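PDB 6B8W: XRE family transcriptional regulator from Enterobacter cloacae subsp. cloacae, which probably binds DNA and regulates transcription as a whole protein, of which this chain is the C-terminal cupin domain, a fold with a metal-binding site. Local coordinates for the interface of chains A and B. Residues are numbered along the deposited sequence; one frame, centred on the assembly and turned at random. Chains: chain A/B, XRE family transcriptional regulator.

Contact 1: the interface of chains A and B. Residues chain A 44, 46, 64, 88; chain B 8, 19, 21, 44, 46, 86, 88.
Strands 40-47 and 85-92 of chain A, with the loop that carries A:Asp64, face strands 17-24, 40-47 and 85-92 of chain B and the loop residue B:Leu8. This is part of a two-fold interface between cupin domains, whose biological relevance the structure alone does not show. The polar work falls to A:Asp64, whose carboxylate points tip to tip into a group of B side chains. B:His88 donates from NE2 to OD1 of A:Asp64 at 2.9 Å; the oxygen lies in the imidazole plane, yet the donor sits above the carboxylate plane. The other oxygen, OD2, accepts from B:Ser21 OG at 3.0 Å, also from above the plane. The N-H on B:His86 NE2 goes mainly to B:Ser21 OG, 2.7 Å away in the ring plane, which probably orients the hydroxyl toward the acid, and only weakly to A:Asp64 OD2. The nearby carboxylate may favour a doubly protonated, positively charged B:His88; no charge is seen. That ring is fixed between B:Leu8 CD1 over one face and B:Ile46 CD1 over the other, with CG anti to the carbonyl carbon (chi1 -68°). Nearer the two-fold axis, A:Ile46 and B:Ile46 cross obliquely and press their CG2 methyls together at 3.5 Å, a tight fit. A:Ile46 CD1 lies over the centre of one face of the A:His88 ring. One water joins A:His88, B:His19 and B:His88, and lies 2.8 Å from B:His88 ND1.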
loop_
_atom_site.group_PDB
_atom_site.type_symbol
_atom_site.label_atom_id
_atom_site.label_comp_id
_atom_site.label_asym_id
_atom_site.label_seq_id
_atom_site.Cartn_x
_atom_site.Cartn_y
_atom_site.Cartn_z
ATOM N N VAL A 44 -2.591 -3.661 -5.242
ATOM C CA VAL A 44 -2.806 -2.266 -5.617
ATOM C C VAL A 44 -1.714 -1.911 -6.612
ATOM O O VAL A 44 -0.530 -2.136 -6.343
ATOM C CB VAL A 44 -2.706 -1.306 -4.413
ATOM C CG1 VAL A 44 -2.844 0.147 -4.868
ATOM C CG2 VAL A 44 -3.759 -1.643 -3.370
ATOM N N ILE A 46 0.752 0.536 -8.497
ATOM C CA ILE A 46 1.424 1.791 -8.181
ATOM C C ILE A 46 1.726 2.527 -9.475
ATOM O O ILE A 46 1.353 3.685 -9.620
ATOM C CB ILE A 46 2.716 1.547 -7.373
ATOM C CG1 ILE A 46 2.419 0.700 -6.126
ATOM C CG2 ILE A 46 3.379 2.859 -7.010
ATOM C CD1 ILE A 46 1.283 1.184 -5.259
ATOM N N ASP A 64 -3.357 2.904 -8.705
ATOM C CA ASP A 64 -4.247 3.135 -7.566
ATOM C C ASP A 64 -5.554 2.329 -7.622
ATOM O O ASP A 64 -6.437 2.517 -6.784
ATOM C CB ASP A 64 -4.447 4.635 -7.265
ATOM C CG ASP A 64 -3.259 5.245 -6.502
ATOM O OD1 ASP A 64 -2.273 4.521 -6.203
ATOM O OD2 ASP A 64 -3.326 6.453 -6.179
ATOM N N HIS A 88 1.808 -3.339 -5.302
ATOM C CA HIS A 88 1.996 -3.841 -3.952
ATOM C C HIS A 88 1.081 -5.012 -3.745
ATOM O O HIS A 88 -0.046 -5.038 -4.263
ATOM C CB HIS A 88 1.668 -2.841 -2.839
ATOM C CG HIS A 88 2.550 -1.643 -2.788
ATOM N ND1 HIS A 88 2.258 -0.557 -1.987
ATOM C CD2 HIS A 88 3.682 -1.327 -3.455
ATOM C CE1 HIS A 88 3.190 0.363 -2.145
ATOM N NE2 HIS A 88 4.057 -0.070 -3.041
ATOM N N LEU B 8 -8.554 3.489 -1.197
ATOM C CA LEU B 8 -8.143 2.486 -2.200
ATOM C C LEU B 8 -9.080 1.284 -2.147
ATOM O O LEU B 8 -9.316 0.601 -3.153
ATOM C CB LEU B 8 -6.683 2.079 -1.977
ATOM C CG LEU B 8 -5.687 3.206 -2.268
ATOM C CD1 LEU B 8 -4.268 2.873 -1.806
ATOM C CD2 LEU B 8 -5.681 3.567 -3.744
ATOM N N HIS B 19 -7.378 1.814 3.893
ATOM C CA HIS B 19 -6.238 1.977 2.987
ATOM C C HIS B 19 -6.544 3.171 2.113
ATOM O O HIS B 19 -7.514 3.135 1.359
ATOM C CB HIS B 19 -6.111 0.722 2.123
ATOM C CG HIS B 19 -4.796 0.587 1.416
ATOM N ND1 HIS B 19 -4.479 -0.524 0.665
ATOM C CD2 HIS B 19 -3.686 1.358 1.428
ATOM C CE1 HIS B 19 -3.250 -0.406 0.199
ATOM N NE2 HIS B 19 -2.749 0.733 0.639
ATOM N N SER B 21 -5.141 6.673 -0.436
ATOM C CA SER B 21 -4.169 7.346 -1.279
ATOM C C SER B 21 -4.361 8.821 -0.992
ATOM O O SER B 21 -5.509 9.298 -0.934
ATOM C CB SER B 21 -4.433 7.105 -2.750
ATOM O OG SER B 21 -3.514 7.839 -3.520
ATOM N N VAL B 44 3.592 5.000 2.950
ATOM C CA VAL B 44 4.541 4.687 1.892
ATOM C C VAL B 44 4.434 5.786 0.857
ATOM O O VAL B 44 3.325 6.094 0.393
ATOM C CB VAL B 44 4.204 3.369 1.128
ATOM C CG1 VAL B 44 5.326 3.049 0.139
ATOM C CG2 VAL B 44 4.015 2.228 2.085
ATOM N N ILE B 46 4.712 7.195 -2.832
ATOM C CA ILE B 46 4.587 6.659 -4.190
ATOM C C ILE B 46 5.458 7.477 -5.119
ATOM O O ILE B 46 6.249 6.928 -5.856
ATOM C CB ILE B 46 3.125 6.696 -4.682
ATOM C CG1 ILE B 46 2.219 5.903 -3.725
ATOM C CG2 ILE B 46 3.060 6.219 -6.121
ATOM C CD1 ILE B 46 2.772 4.560 -3.286
ATOM N N HIS B 86 2.659 12.113 -3.564
ATOM C CA HIS B 86 1.607 11.117 -3.563
ATOM C C HIS B 86 2.047 9.979 -2.642
ATOM O O HIS B 86 3.137 9.460 -2.795
ATOM C CB HIS B 86 1.376 10.652 -5.023
ATOM C CG HIS B 86 0.384 9.541 -5.180
ATOM N ND1 HIS B 86 0.461 8.628 -6.213
ATOM C CD2 HIS B 86 -0.667 9.156 -4.414
ATOM C CE1 HIS B 86 -0.528 7.755 -6.097
ATOM N NE2 HIS B 86 -1.225 8.048 -5.016
ATOM N N HIS B 88 0.587 6.527 0.139
ATOM C CA HIS B 88 -0.469 5.671 0.659
ATOM C C HIS B 88 -0.371 5.627 2.157
ATOM O O HIS B 88 0.729 5.657 2.709
ATOM C CB HIS B 88 -0.415 4.258 0.098
ATOM C CG HIS B 88 -0.734 4.178 -1.360
ATOM N ND1 HIS B 88 -0.640 3.008 -2.076
ATOM C CD2 HIS B 88 -1.111 5.132 -2.247
ATOM C CE1 HIS B 88 -0.993 3.230 -3.326
ATOM N NE2 HIS B 88 -1.295 4.507 -3.456
HETATM O O HOH W 1 -0.065 0.635 -0.685
HETATM O O HOH W 2 -8.755 1.643 -5.656
#

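Contact 2: the interface of chains A and B. Residues chain A 9, 12, 15, 17, 19, 90, 92; chain B 17, 19, 42, 44, 90, 92.
Leucines of the two 85-92 strands form the apolar centre of this part of the two-fold cupin interface, A:Leu90 and B:Leu90 meeting through their CD2 methyls at 4.0 Å. The structure alone does not show whether this pairing is biological. Each CD2 also touches rings of the partner's strand 17-24. B:Leu90 CD2 reaches tip to tip to A:His19, 3.7 Å from its CE1, and meets CZ of A:Phe17 where the two side chains cross obliquely. On the twin side A:Leu90 crosses B:Phe17 at about a right angle, its CD2 bearing on CZ, while the same methyl packs on B:His19 CE1. Within its own chain A:Leu90 puts CG over the centre of the A:His19 ring.

Around this centre the aromatic groups stand edge to face. B:His42 slides past A:Phe9 in the opposite direction and points CD2 at the middle of the phenyl face, 3.5 Å above its plane, the rings turned 72° apart. A:Phe17 meets B:His42 tip to tip, bringing CE2 over the rim of one face. A:Phe9 also reaches B:Val44, its CE2 against CG2. A:Leu15 crosses B:His92 obliquely and lays CD1 over the imidazole, 3.9 Å from the ring centroid; B:Phe17 CD1 lies over the rim of the opposite face, so the ring is sandwiched between them.

At the rim A:His92 and B:His92 meet NE2 to NE2 at 2.7 Å, nearly straight at 176°. In both, chi2 near 81° turns the ring so that the NE2 atoms meet. One NE2 must carry the hydrogen and the other accept it, so the two rings probably differ in tautomer or protonation; which is which is not seen. Further out, a water bridges B:His42 NE2 to A:Asp12 OD2. The other oxygen of that carboxylate, A:Asp12 OD1, takes the backbone N-H of A:Leu15 at 3.1 Å from above the carboxylate plane.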
loop_
_atom_site.group_PDB
_atom_site.type_symbol
_atom_site.label_atom_id
_atom_site.label_comp_id
_atom_site.label_asym_id
_atom_site.label_seq_id
_atom_site.Cartn_x
_atom_site.Cartn_y
_atom_site.Cartn_z
ATOM N N PHE A 9 7.953 -3.519 4.506
ATOM C CA PHE A 9 8.107 -3.528 5.932
ATOM C C PHE A 9 8.444 -4.956 6.273
ATOM O O PHE A 9 8.089 -5.856 5.513
ATOM C CB PHE A 9 6.798 -3.127 6.598
ATOM C CG PHE A 9 6.363 -1.739 6.269
ATOM C CD1 PHE A 9 6.910 -0.654 6.949
ATOM C CD2 PHE A 9 5.413 -1.500 5.278
ATOM C CE1 PHE A 9 6.525 0.643 6.638
ATOM C CE2 PHE A 9 5.018 -0.201 4.968
ATOM C CZ PHE A 9 5.575 0.864 5.649
ATOM N N ASP A 12 5.141 -8.496 10.122
ATOM C CA ASP A 12 4.510 -7.847 11.257
ATOM C C ASP A 12 3.776 -8.905 12.081
ATOM O O ASP A 12 2.667 -9.295 11.733
ATOM C CB ASP A 12 3.536 -6.788 10.722
ATOM C CG ASP A 12 3.051 -5.828 11.786
ATOM O OD1 ASP A 12 2.823 -6.249 12.941
ATOM O OD2 ASP A 12 2.858 -4.640 11.434
ATOM N N LEU A 15 0.204 -7.697 13.620
ATOM C CA LEU A 15 -0.846 -7.597 12.639
ATOM C C LEU A 15 -0.976 -8.841 11.744
ATOM O O LEU A 15 -1.954 -8.927 11.002
ATOM C CB LEU A 15 -0.624 -6.358 11.766
ATOM C CG LEU A 15 -0.648 -5.003 12.484
ATOM C CD1 LEU A 15 -0.453 -3.892 11.463
ATOM C CD2 LEU A 15 -1.950 -4.801 13.239
ATOM N N PHE A 17 0.806 -9.668 9.129
ATOM C CA PHE A 17 0.697 -8.908 7.891
ATOM C C PHE A 17 2.035 -8.722 7.176
ATOM O O PHE A 17 3.040 -8.414 7.804
ATOM C CB PHE A 17 0.072 -7.548 8.282
ATOM C CG PHE A 17 0.146 -6.478 7.224
ATOM C CD1 PHE A 17 -0.620 -6.561 6.075
ATOM C CD2 PHE A 17 0.923 -5.326 7.426
ATOM C CE1 PHE A 17 -0.575 -5.553 5.109
ATOM C CE2 PHE A 17 0.958 -4.314 6.471
ATOM C CZ PHE A 17 0.208 -4.425 5.314
ATOM N N HIS A 19 3.707 -6.981 3.471
ATOM C CA HIS A 19 3.463 -5.910 2.517
ATOM C C HIS A 19 4.672 -5.943 1.567
ATOM O O HIS A 19 5.796 -5.605 1.961
ATOM C CB HIS A 19 3.416 -4.598 3.283
ATOM C CG HIS A 19 2.914 -3.441 2.492
ATOM N ND1 HIS A 19 2.345 -2.339 3.084
ATOM C CD2 HIS A 19 2.827 -3.238 1.158
ATOM C CE1 HIS A 19 1.965 -1.486 2.145
ATOM N NE2 HIS A 19 2.258 -2.002 0.969
ATOM N N LEU A 90 -0.411 -7.032 -0.512
ATOM C CA LEU A 90 -0.586 -7.062 0.928
ATOM C C LEU A 90 -1.189 -8.396 1.292
ATOM O O LEU A 90 -2.127 -8.844 0.646
ATOM C CB LEU A 90 -1.525 -5.957 1.389
ATOM C CG LEU A 90 -1.038 -4.505 1.295
ATOM C CD1 LEU A 90 -0.813 -4.055 -0.129
ATOM C CD2 LEU A 90 -2.106 -3.644 1.940
ATOM N N HIS A 92 -2.751 -10.629 4.559
ATOM C CA HIS A 92 -3.205 -10.758 5.944
ATOM C C HIS A 92 -3.393 -12.265 6.210
ATOM O O HIS A 92 -4.203 -12.928 5.546
ATOM C CB HIS A 92 -4.503 -9.980 6.187
ATOM C CG HIS A 92 -4.308 -8.501 6.290
ATOM N ND1 HIS A 92 -4.209 -7.684 5.186
ATOM C CD2 HIS A 92 -4.196 -7.690 7.372
ATOM C CE1 HIS A 92 -4.025 -6.435 5.586
ATOM N NE2 HIS A 92 -4.020 -6.412 6.907
ATOM N N PHE B 17 -9.326 -2.645 8.847
ATOM C CA PHE B 17 -8.284 -1.978 8.089
ATOM C C PHE B 17 -8.813 -1.015 7.028
ATOM O O PHE B 17 -9.744 -1.352 6.304
ATOM C CB PHE B 17 -7.433 -3.148 7.505
ATOM C CG PHE B 17 -6.722 -2.861 6.229
ATOM C CD1 PHE B 17 -5.630 -2.021 6.198
ATOM C CD2 PHE B 17 -7.074 -3.553 5.064
ATOM C CE1 PHE B 17 -4.946 -1.798 5.012
ATOM C CE2 PHE B 17 -6.399 -3.335 3.876
ATOM C CZ PHE B 17 -5.336 -2.456 3.848
ATOM N N HIS B 19 -7.378 1.814 3.893
ATOM C CA HIS B 19 -6.238 1.977 2.987
ATOM C C HIS B 19 -6.544 3.171 2.113
ATOM O O HIS B 19 -7.514 3.135 1.359
ATOM C CB HIS B 19 -6.111 0.722 2.123
ATOM C CG HIS B 19 -4.796 0.587 1.416
ATOM N ND1 HIS B 19 -4.479 -0.524 0.665
ATOM C CD2 HIS B 19 -3.686 1.358 1.428
ATOM C CE1 HIS B 19 -3.250 -0.406 0.199
ATOM N NE2 HIS B 19 -2.749 0.733 0.639
ATOM N N HIS B 42 0.728 2.877 8.642
ATOM C CA HIS B 42 1.864 2.730 7.760
ATOM C C HIS B 42 1.713 3.825 6.717
ATOM O O HIS B 42 0.599 4.131 6.300
ATOM C CB HIS B 42 1.865 1.383 6.995
ATOM C CG HIS B 42 2.035 0.167 7.849
ATOM N ND1 HIS B 42 1.001 -0.389 8.575
ATOM C CD2 HIS B 42 3.101 -0.654 8.022
ATOM C CE1 HIS B 42 1.431 -1.493 9.167
ATOM N NE2 HIS B 42 2.698 -1.678 8.846
ATOM N N VAL B 44 3.592 5.000 2.950
ATOM C CA VAL B 44 4.541 4.687 1.892
ATOM C C VAL B 44 4.434 5.786 0.857
ATOM O O VAL B 44 3.325 6.094 0.393
ATOM C CB VAL B 44 4.204 3.369 1.128
ATOM C CG1 VAL B 44 5.326 3.049 0.139
ATOM C CG2 VAL B 44 4.015 2.228 2.085
ATOM N N LEU B 90 -1.946 3.339 5.426
ATOM C CA LEU B 90 -2.690 2.171 5.892
ATOM C C LEU B 90 -3.022 2.399 7.348
ATOM O O LEU B 90 -2.199 2.923 8.069
ATOM C CB LEU B 90 -1.861 0.893 5.770
ATOM C CG LEU B 90 -1.543 0.335 4.397
ATOM C CD1 LEU B 90 -0.786 1.331 3.535
ATOM C CD2 LEU B 90 -0.736 -0.941 4.551
ATOM N N HIS B 92 -4.581 0.218 10.654
ATOM C CA HIS B 92 -5.078 -1.028 11.233
ATOM C C HIS B 92 -5.640 -0.728 12.606
ATOM O O HIS B 92 -4.953 -0.138 13.423
ATOM C CB HIS B 92 -3.975 -2.096 11.337
ATOM C CG HIS B 92 -3.720 -2.828 10.059
ATOM N ND1 HIS B 92 -2.938 -2.310 9.047
ATOM C CD2 HIS B 92 -4.148 -4.036 9.625
ATOM C CE1 HIS B 92 -2.905 -3.164 8.041
ATOM N NE2 HIS B 92 -3.634 -4.218 8.363
HETATM O O HOH W 3 4.247 -3.882 9.174
#

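The C-alpha centres of contact 1 and contact 2 lie about 12 Å apart, and B:His19 and B:Val44 belong to both. Strands 17-24, 40-47 and 85-92 of chain B run through the two patches, as does strand 85-92 of chain A, so they are neighbouring parts of one two-fold interface. The symmetry repeats each with the chains exchanged. The arrangement is consistent with a dimer of cupin domains, which could pair the DNA-binding parts of the full-length regulator, although the structure alone does not show this.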